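Local coordinates for reticulocyte binding protein (Streptococcus agalactiae COH1, PDB 3FAW), which is a cell-wall-anchored pullulanase of group B Streptococcus that probably hydrolyses the alpha-1,6 branch linkages of pullulan and related alpha-glucans, at residues Ile161-Asp166 and Thr238-Phe243; Thr699-Arg702 and Phe707-Leu710. One frame throughout, in Å; residues are numbered along the deposited sequence.

Contact 1 (Ile161-Asp166 and Thr238-Phe243); sequences IIYDKD and TAKAAF. With CA (calcium ion), chain B.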
# COMPACT_ATOMS: atom_id res chain seq x y z
N ILE A 161 30.07 2.95 -12.97
CA ILE A 161 31.12 2.57 -12.05
C ILE A 161 30.78 1.20 -11.50
O ILE A 161 29.67 1.00 -10.99
CB ILE A 161 31.24 3.56 -10.86
CG1 ILE A 161 31.37 5.00 -11.36
CG2 ILE A 161 32.43 3.19 -9.98
CD1 ILE A 161 31.41 6.02 -10.25
N ILE A 162 31.72 0.26 -11.60
CA ILE A 162 31.47 -1.13 -11.22
C ILE A 162 32.24 -1.49 -9.95
O ILE A 162 33.43 -1.17 -9.83
CB ILE A 162 31.82 -2.09 -12.38
CG1 ILE A 162 31.03 -1.71 -13.63
CG2 ILE A 162 31.53 -3.53 -11.99
CD1 ILE A 162 31.21 -2.65 -14.81
N TYR A 163 31.56 -2.15 -9.02
CA TYR A 163 32.11 -2.46 -7.70
C TYR A 163 32.18 -3.97 -7.47
O TYR A 163 31.28 -4.71 -7.87
CB TYR A 163 31.27 -1.82 -6.60
CG TYR A 163 31.10 -0.32 -6.73
CD1 TYR A 163 31.96 0.56 -6.09
CD2 TYR A 163 30.08 0.21 -7.52
CE1 TYR A 163 31.81 1.93 -6.21
CE2 TYR A 163 29.92 1.58 -7.65
CZ TYR A 163 30.79 2.44 -6.99
OH TYR A 163 30.63 3.80 -7.13
N ASP A 164 33.25 -4.41 -6.80
CA ASP A 164 33.49 -5.82 -6.51
C ASP A 164 32.31 -6.48 -5.79
O ASP A 164 31.83 -5.99 -4.77
CB ASP A 164 34.77 -5.97 -5.65
CG ASP A 164 35.15 -7.42 -5.39
OD1 ASP A 164 34.41 -8.35 -5.81
OD2 ASP A 164 36.21 -7.64 -4.76
N LYS A 165 31.85 -7.60 -6.35
CA LYS A 165 30.77 -8.39 -5.76
C LYS A 165 31.04 -8.81 -4.30
O LYS A 165 30.13 -8.83 -3.48
CB LYS A 165 30.51 -9.64 -6.61
CG LYS A 165 31.70 -10.59 -6.75
CD LYS A 165 31.38 -11.77 -7.67
CE LYS A 165 32.56 -12.72 -7.77
NZ LYS A 165 32.29 -13.88 -8.67
N ASP A 166 32.30 -9.14 -4.00
CA ASP A 166 32.70 -9.59 -2.66
C ASP A 166 33.24 -8.46 -1.77
O ASP A 166 33.68 -8.72 -0.65
CB ASP A 166 33.76 -10.70 -2.78
CG ASP A 166 33.18 -12.00 -3.31
OD1 ASP A 166 31.96 -12.23 -3.17
OD2 ASP A 166 33.95 -12.81 -3.87
N THR A 238 23.05 6.42 -2.08
CA THR A 238 22.06 5.42 -2.42
C THR A 238 22.68 4.04 -2.28
O THR A 238 23.91 3.90 -2.19
CB THR A 238 21.54 5.57 -3.87
OG1 THR A 238 22.60 5.26 -4.80
CG2 THR A 238 21.03 6.98 -4.13
N ALA A 239 21.83 3.02 -2.29
CA ALA A 239 22.30 1.65 -2.44
C ALA A 239 22.88 1.50 -3.84
O ALA A 239 22.66 2.35 -4.71
CB ALA A 239 21.15 0.66 -2.22
N LYS A 240 23.64 0.43 -4.06
CA LYS A 240 24.22 0.15 -5.36
C LYS A 240 23.41 -0.94 -6.05
O LYS A 240 22.98 -1.91 -5.41
CB LYS A 240 25.68 -0.28 -5.21
CG LYS A 240 26.57 0.75 -4.53
CD LYS A 240 28.01 0.26 -4.44
CE LYS A 240 28.89 1.20 -3.62
NZ LYS A 240 28.62 1.10 -2.15
N ALA A 241 23.18 -0.78 -7.35
CA ALA A 241 22.47 -1.81 -8.13
C ALA A 241 23.33 -3.06 -8.27
O ALA A 241 24.54 -3.02 -8.07
CB ALA A 241 22.08 -1.27 -9.49
N ALA A 242 22.70 -4.19 -8.60
CA ALA A 242 23.40 -5.46 -8.74
C ALA A 242 23.06 -6.11 -10.07
O ALA A 242 21.94 -5.98 -10.56
CB ALA A 242 23.05 -6.40 -7.59
N PHE A 243 24.04 -6.81 -10.65
CA PHE A 243 23.81 -7.58 -11.87
C PHE A 243 23.28 -8.96 -11.50
O PHE A 243 24.00 -9.76 -10.90
CB PHE A 243 25.09 -7.71 -12.71
CG PHE A 243 25.65 -6.39 -13.19
CD1 PHE A 243 24.87 -5.53 -13.94
CD2 PHE A 243 26.96 -6.03 -12.90
CE1 PHE A 243 25.39 -4.32 -14.38
CE2 PHE A 243 27.48 -4.82 -13.34
CZ PHE A 243 26.69 -3.97 -14.08
CA CA B . 28.15 -9.72 -2.53
O HOH W 1 29.57 -10.73 -0.81
O HOH W 2 28.75 -7.87 -1.14
O HOH W 3 28.38 -12.07 -3.25
O HOH W 4 27.54 -10.04 -4.95
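Lys240 lays the far end of its aliphatic chain across one face of the Tyr163 ring. Its CE stands 3.8 Å from the ring centroid, almost on the ring normal, a CH-pi contact, while CD lies over the same face, nearest Tyr163 CD2 at 3.7 Å. The two side chains cross at about a right angle. The lysine chain is extended until chi4 (74°), where it bends and leaves NZ above the same face, 5.3 Å from the centroid; any cation-pi attraction at that range is weak, and the ammonium group instead hydrogen-bonds Gln168 OE1. Farther along, Ile162 presents CG2 to the edge of the Phe243 ring, 4.5 Å from CE2, and Phe243 also stacks on Tyr203. No hydrogen bond joins the two segments directly, because strand 202-209 runs between them and pairs with both. Asp164 OD1 accepts the backbone N of Asp166 at 2.9 Å, forming an Asx turn, and the carbonyl O of Lys165 binds a calcium ion at 2.4 Å, with Tyr202 OH, Lys363 O and four waters completing the site. The contact spans strand 202-209 within the antiparallel sheet of a carbohydrate-binding module 48 domain, a beta-sandwich fold.

Contact 2 (Thr699-Arg702 and Phe707-Leu710); sequences TLRR and FRKL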
# COMPACT_ATOMS: atom_id res chain seq x y z
N THR A 699 -14.68 -19.58 7.44
CA THR A 699 -15.28 -20.78 6.83
C THR A 699 -16.71 -20.50 6.39
O THR A 699 -17.08 -20.78 5.24
CB THR A 699 -15.28 -21.97 7.81
OG1 THR A 699 -13.94 -22.24 8.24
CG2 THR A 699 -15.87 -23.23 7.15
N LEU A 700 -17.52 -19.95 7.29
CA LEU A 700 -18.89 -19.55 6.97
C LEU A 700 -18.92 -18.68 5.71
O LEU A 700 -19.66 -18.97 4.76
CB LEU A 700 -19.52 -18.80 8.14
CG LEU A 700 -20.91 -18.20 7.93
CD1 LEU A 700 -21.90 -19.25 7.42
CD2 LEU A 700 -21.42 -17.55 9.22
N ARG A 701 -18.12 -17.62 5.69
CA ARG A 701 -18.09 -16.69 4.56
C ARG A 701 -17.81 -17.38 3.23
O ARG A 701 -18.49 -17.11 2.24
CB ARG A 701 -17.04 -15.59 4.79
CG ARG A 701 -16.96 -14.59 3.65
CD ARG A 701 -16.09 -13.38 3.99
NE ARG A 701 -16.16 -12.37 2.94
CZ ARG A 701 -17.20 -11.56 2.73
NH1 ARG A 701 -18.27 -11.61 3.52
NH2 ARG A 701 -17.16 -10.69 1.74
N ARG A 702 -16.83 -18.28 3.21
CA ARG A 702 -16.44 -18.98 1.98
C ARG A 702 -17.38 -20.13 1.61
O ARG A 702 -17.35 -20.62 0.48
CB ARG A 702 -15.00 -19.49 2.11
CG ARG A 702 -13.97 -18.36 2.31
CD ARG A 702 -12.53 -18.85 2.20
NE ARG A 702 -12.22 -19.32 0.84
CZ ARG A 702 -11.11 -19.97 0.50
NH1 ARG A 702 -10.17 -20.25 1.40
NH2 ARG A 702 -10.93 -20.35 -0.76
N PHE A 707 -22.86 -14.18 1.24
CA PHE A 707 -22.03 -13.10 1.77
C PHE A 707 -21.09 -12.50 0.71
O PHE A 707 -20.28 -11.62 1.02
CB PHE A 707 -21.20 -13.60 2.96
CG PHE A 707 -22.03 -14.18 4.09
CD1 PHE A 707 -22.91 -13.37 4.80
CD2 PHE A 707 -21.92 -15.52 4.44
CE1 PHE A 707 -23.67 -13.90 5.84
CE2 PHE A 707 -22.68 -16.05 5.48
CZ PHE A 707 -23.55 -15.24 6.18
N ARG A 708 -21.22 -12.96 -0.54
CA ARG A 708 -20.27 -12.63 -1.60
C ARG A 708 -20.98 -12.44 -2.94
O ARG A 708 -20.60 -13.05 -3.95
CB ARG A 708 -19.25 -13.77 -1.76
CG ARG A 708 -18.32 -13.98 -0.57
CD ARG A 708 -18.11 -15.46 -0.33
NE ARG A 708 -17.79 -16.16 -1.57
CZ ARG A 708 -18.01 -17.45 -1.80
NH1 ARG A 708 -18.55 -18.24 -0.88
NH2 ARG A 708 -17.68 -17.97 -2.97
N LYS A 709 -22.00 -11.58 -2.95
CA LYS A 709 -22.78 -11.33 -4.17
C LYS A 709 -22.02 -10.47 -5.18
O LYS A 709 -21.12 -9.71 -4.81
CB LYS A 709 -24.13 -10.67 -3.83
CG LYS A 709 -25.08 -11.61 -3.11
CD LYS A 709 -26.26 -10.87 -2.51
CE LYS A 709 -27.11 -11.80 -1.66
NZ LYS A 709 -27.52 -13.02 -2.41
N LEU A 710 -22.39 -10.60 -6.45
CA LEU A 710 -21.64 -10.00 -7.54
C LEU A 710 -22.08 -8.56 -7.83
O LEU A 710 -21.24 -7.71 -8.12
CB LEU A 710 -21.77 -10.84 -8.81
CG LEU A 710 -21.22 -12.27 -8.75
CD1 LEU A 710 -22.15 -13.18 -7.95
CD2 LEU A 710 -21.02 -12.84 -10.15
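Phe707 faces the last turns of helix 685-703, its CE2 lying 3.7 Å from Leu700 CG and 3.8 Å from Leu700 CD1, while CD2 approaches Arg701 CA. Beside this apolar patch, the Arg701 chain runs extended from CG to NE, with CG opposite the backbone N (chi1 180°), and this brings its guanidinium to the backbone of Phe707, where NH1 is 3.2 Å from the carbonyl O. One face of that guanidinium receives the CG methylene of Arg708, offset toward the rim. Arg708 reaches back in the other direction: bends at chi2 and chi3 fold its chain against the helix, so that NH1 makes a weak hydrogen bond of 3.3 Å to Arg701 O and CD rests close to the same oxygen. Arg702 O is also near, 3.0 Å from Arg708 NH1.

Beyond the two segments, Arg701 NH1 donates to the carbonyls of Leu609 and Ser611, and Arg708 NE forms a salt bridge with Asp267. Leu700 packs on Ile777 and Val778 of strand 775-778, and Phe707 touches Thr741 of strand 736-742. The guanidinium planes of Arg701 and Arg708 are 64° apart, with Arg701 NE 6.1 Å from Arg708 NE. Carbonyl oxygens near the C-terminal end of a helix carry partial negative charge, so placing Arg708 beside them, with Asp267 as counter-ion, probably offsets the proximity of two like charges.

Contacts 1 and 2 illustrate how a multidomain glycoside hydrolase is built up from separate local solutions. Their centres are 49 Å apart, on opposite sides of the chain's centre, and their nearest atoms are about 37 Å from each other, so neither touches the other. Between them in sequence comes the closed eight-stranded parallel barrel of the catalytic domain. Contact 1 belongs to the module preceding that barrel, and its calcium ion ties in Lys363, from a loop of the barrel region. Contact 2 joins helix 685-703, which comes after the barrel strands, to the loop that follows it, next to the C-terminal sheet; its Arg702 side chain lies about 8 Å from a different calcium ion.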